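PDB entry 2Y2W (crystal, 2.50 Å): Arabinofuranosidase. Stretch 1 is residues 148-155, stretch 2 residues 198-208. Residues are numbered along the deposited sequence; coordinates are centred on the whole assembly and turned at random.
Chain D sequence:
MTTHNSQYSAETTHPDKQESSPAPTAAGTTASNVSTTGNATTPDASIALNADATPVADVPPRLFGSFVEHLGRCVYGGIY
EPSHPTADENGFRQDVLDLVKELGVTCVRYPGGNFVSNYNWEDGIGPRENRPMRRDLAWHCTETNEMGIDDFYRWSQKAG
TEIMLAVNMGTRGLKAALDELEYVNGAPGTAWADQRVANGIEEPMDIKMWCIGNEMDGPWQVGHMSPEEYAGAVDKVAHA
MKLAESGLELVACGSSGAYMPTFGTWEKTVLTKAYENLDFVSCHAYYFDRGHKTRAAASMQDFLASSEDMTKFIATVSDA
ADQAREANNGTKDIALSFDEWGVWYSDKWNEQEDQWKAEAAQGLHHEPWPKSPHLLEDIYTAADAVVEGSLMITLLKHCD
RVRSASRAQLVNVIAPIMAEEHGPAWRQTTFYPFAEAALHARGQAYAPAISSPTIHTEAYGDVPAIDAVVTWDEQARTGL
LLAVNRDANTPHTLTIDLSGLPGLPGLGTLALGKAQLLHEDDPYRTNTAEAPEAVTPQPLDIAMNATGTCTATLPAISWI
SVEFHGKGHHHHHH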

# COMPACT_ATOMS: atom_id res chain seq x y z
N GLY D 148 -4.04 9.31 25.11
CA GLY D 148 -3.16 8.74 24.10
C GLY D 148 -2.12 7.89 24.80
O GLY D 148 -2.25 7.59 25.99
N ILE D 149 -1.08 7.50 24.06
CA ILE D 149 -0.06 6.60 24.59
C ILE D 149 0.77 7.22 25.73
O ILE D 149 1.21 6.51 26.63
N ASP D 150 0.97 8.54 25.68
CA ASP D 150 1.61 9.28 26.78
C ASP D 150 0.81 9.10 28.07
O ASP D 150 1.36 8.79 29.12
N ASP D 151 -0.51 9.28 27.96
CA ASP D 151 -1.41 9.26 29.11
C ASP D 151 -1.68 7.85 29.61
O ASP D 151 -1.68 7.60 30.82
N PHE D 152 -1.92 6.92 28.68
CA PHE D 152 -2.16 5.53 29.05
C PHE D 152 -0.93 4.88 29.68
O PHE D 152 -1.06 3.98 30.52
N TYR D 153 0.25 5.34 29.29
CA TYR D 153 1.49 4.94 29.94
C TYR D 153 1.47 5.34 31.42
O TYR D 153 1.80 4.54 32.30
N ARG D 154 1.09 6.59 31.68
CA ARG D 154 0.98 7.10 33.04
C ARG D 154 -0.06 6.32 33.84
O ARG D 154 0.15 6.02 35.01
N TRP D 155 -1.17 5.97 33.18
CA TRP D 155 -2.21 5.16 33.80
C TRP D 155 -1.68 3.77 34.17
O TRP D 155 -1.92 3.27 35.27
N ALA D 198 10.34 15.55 25.71
CA ALA D 198 9.72 16.87 25.76
C ALA D 198 8.26 16.80 26.22
O ALA D 198 7.75 17.75 26.82
N ASN D 199 7.61 15.67 25.95
CA ASN D 199 6.23 15.46 26.36
C ASN D 199 6.06 15.04 27.83
O ASN D 199 4.94 14.89 28.31
N GLY D 200 7.18 14.84 28.53
CA GLY D 200 7.16 14.59 29.97
C GLY D 200 7.59 13.20 30.42
O GLY D 200 7.61 12.92 31.62
N ILE D 201 7.94 12.34 29.46
CA ILE D 201 8.37 10.98 29.77
C ILE D 201 9.80 10.76 29.26
O ILE D 201 10.02 10.56 28.06
N GLU D 202 10.75 10.81 30.18
CA GLU D 202 12.17 10.80 29.85
C GLU D 202 12.66 9.41 29.44
O GLU D 202 13.29 9.25 28.40
N GLU D 203 12.37 8.42 30.28
CA GLU D 203 12.79 7.04 30.06
C GLU D 203 11.91 6.35 29.01
O GLU D 203 10.74 6.70 28.85
N PRO D 204 12.49 5.39 28.26
CA PRO D 204 11.67 4.55 27.38
C PRO D 204 10.56 3.84 28.16
O PRO D 204 10.74 3.51 29.33
N MET D 205 9.43 3.61 27.50
CA MET D 205 8.27 3.01 28.14
C MET D 205 8.40 1.50 28.33
O MET D 205 7.62 0.90 29.08
N ASP D 206 9.38 0.90 27.66
CA ASP D 206 9.64 -0.54 27.71
C ASP D 206 8.39 -1.38 27.44
O ASP D 206 7.99 -2.21 28.27
N ILE D 207 7.78 -1.15 26.29
CA ILE D 207 6.65 -1.95 25.85
C ILE D 207 7.17 -3.15 25.05
O ILE D 207 7.73 -3.00 23.96
N LYS D 208 6.99 -4.34 25.63
CA LYS D 208 7.46 -5.60 25.06
C LYS D 208 6.48 -6.20 24.05
O LYS D 208 6.87 -6.56 22.93

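Which side chain lies at the centre of the contact? Tyr153, on the helix that begins at Ile149, points its CA-to-CB bond toward the irregular second stretch and has the largest area covered by it. With chi1 at t (170°), its ring reaches Met205 and Ile201, which both approach from the same side of its plane. Met205, in an m, t, t conformation, lays its CG over one face, 3.9 Å from the centroid of the Tyr153 ring and 23° off the normal, a CH-pi contact. Met205 SD sits obliquely, 4.3 Å from the centroid of the Tyr153 ring, adding a sulfur-aromatic approach. Ile201 also points toward the helix, and its CG2 comes within 3.7 Å of Tyr153 CE2.

What satisfies the hydroxyl at the end of that ring? Tyr153 OH donates a hydrogen bond to Glu203 OE2, and the separation of 2.6 Å is short. The CA-to-CB bond of Glu203 runs sideways, but chi1 at p (78°) and chi2 at m (-71°) carry the carboxylate to the tyrosine, where OE2 lies at the ring edge, near its plane. The phenol thus reaches a charged acceptor while the ring carbons keep their apolar neighbours.

How are the polar groups nearer the start of the helix paired? Asn199 points toward the helix with chi1 at m, and its ND2 gives a weak hydrogen bond to Asp150 OD2, 3.3 Å long with an angle of only 132° at the hydrogen. Neither group depends on this bond alone: Asp150 OD1 and OD2 and Asn199 ND2 all have hydrogen bonds elsewhere in the structure. Arg154 spends its charge within its own helix, where NH2 donates to Asp151 OD1 at 3.0 Å in a nearly straight hydrogen bond that is part of a salt bridge; Asp151 OD2 is satisfied elsewhere. Across the contact, Arg154 NH1 stays 4.1 Å from Asn199 O, too far for a hydrogen bond, and packs 3.9 Å from Ile201 CD1.

What fills the space between these polar pairs? Ile201, with chi1 at m and chi2 between wells at 148°, places CD1 3.7 Å from Asp150 O, close to the helix backbone. Met205 CE lies 4.0 Å from Ile149 O, an oxygen already used by the helical bond from Tyr153 N at 3.1 Å. Ile149, with chi1 at t and chi2 at p, brings CG1 to 4.2 Å from Met205 SD and CD1 to 4.2 Å from Ile207 CD1, so a looser apolar patch continues the packing beyond the methionine.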

# COMPACT_ATOMS: atom_id res chain seq x y z
CB ILE D 149 0.84 5.99 23.46
CG1 ILE D 149 1.74 4.87 24.01
CG2 ILE D 149 1.64 7.06 22.73
CD1 ILE D 149 0.99 3.71 24.63
CB ASP D 150 1.69 10.77 26.45
CG ASP D 150 2.79 11.11 25.44
OD1 ASP D 150 3.72 10.30 25.24
OD2 ASP D 150 2.72 12.22 24.85
CB ASP D 151 -2.72 9.98 28.78
CG ASP D 151 -2.51 11.44 28.41
OD1 ASP D 151 -2.06 12.22 29.28
OD2 ASP D 151 -2.79 11.81 27.26
CB PHE D 152 -2.67 4.69 27.87
CG PHE D 152 -3.15 3.32 28.27
CD1 PHE D 152 -4.42 3.16 28.81
CD2 PHE D 152 -2.33 2.21 28.13
CE1 PHE D 152 -4.86 1.90 29.20
CE2 PHE D 152 -2.77 0.95 28.51
CZ PHE D 152 -4.03 0.80 29.05
CB TYR D 153 2.72 5.55 29.26
CG TYR D 153 3.99 5.36 30.05
CD1 TYR D 153 4.63 4.13 30.08
CD2 TYR D 153 4.54 6.41 30.79
CE1 TYR D 153 5.80 3.94 30.82
CE2 TYR D 153 5.70 6.24 31.53
CZ TYR D 153 6.32 5.00 31.54
OH TYR D 153 7.47 4.82 32.28
CB ARG D 154 0.65 8.60 33.04
CG ARG D 154 1.86 9.48 32.75
CD ARG D 154 1.52 10.96 32.87
NE ARG D 154 0.91 11.50 31.66
CZ ARG D 154 1.57 12.16 30.72
NH1 ARG D 154 2.88 12.38 30.84
NH2 ARG D 154 0.93 12.61 29.65
CB TRP D 155 -3.44 5.03 32.90
CG TRP D 155 -4.60 4.35 33.56
CD1 TRP D 155 -5.60 4.94 34.27
CD2 TRP D 155 -4.86 2.94 33.60
NE1 TRP D 155 -6.47 3.99 34.74
CE2 TRP D 155 -6.05 2.75 34.35
CE3 TRP D 155 -4.21 1.81 33.07
CZ2 TRP D 155 -6.60 1.49 34.58
CZ3 TRP D 155 -4.76 0.56 33.30
CH2 TRP D 155 -5.95 0.40 34.05
CB ALA D 198 9.81 17.55 24.41
CB ASN D 199 5.54 14.44 25.44
CG ASN D 199 5.32 14.98 24.03
OD1 ASN D 199 5.61 16.14 23.73
ND2 ASN D 199 4.82 14.12 23.15
CB ILE D 201 7.39 9.92 29.20
CG1 ILE D 201 5.97 10.18 29.72
CG2 ILE D 201 7.84 8.51 29.58
CD1 ILE D 201 4.88 9.78 28.76
CB GLU D 202 12.98 11.33 31.04
CG GLU D 202 14.46 11.59 30.74
CD GLU D 202 15.18 12.29 31.88
OE1 GLU D 202 14.69 12.22 33.04
OE2 GLU D 202 16.23 12.92 31.62
CB GLU D 203 12.75 6.26 31.39
CG GLU D 203 11.36 5.80 31.86
CD GLU D 203 10.45 6.93 32.35
OE1 GLU D 203 10.84 8.12 32.31
OE2 GLU D 203 9.32 6.61 32.79
CB PRO D 204 12.67 3.54 26.84
CG PRO D 204 13.95 4.29 26.80
CD PRO D 204 13.93 5.16 28.04
CB MET D 205 7.00 3.34 27.35
CG MET D 205 6.72 4.83 27.23
SD MET D 205 5.11 5.14 26.51
CE MET D 205 5.17 6.91 26.25
CB ASP D 206 10.30 -0.95 29.04
CG ASP D 206 11.68 -0.34 29.22
OD1 ASP D 206 12.32 0.06 28.22
OD2 ASP D 206 12.14 -0.27 30.38
CB ILE D 207 5.62 -1.10 25.06
CG1 ILE D 207 5.08 0.01 25.96
CG2 ILE D 207 4.49 -1.98 24.51
CD1 ILE D 207 4.17 1.01 25.26
CB LYS D 208 7.69 -6.63 26.17
CG LYS D 208 9.13 -6.81 26.60
CD LYS D 208 9.22 -7.87 27.69
CE LYS D 208 10.65 -8.32 27.93
NZ LYS D 208 10.72 -9.44 28.91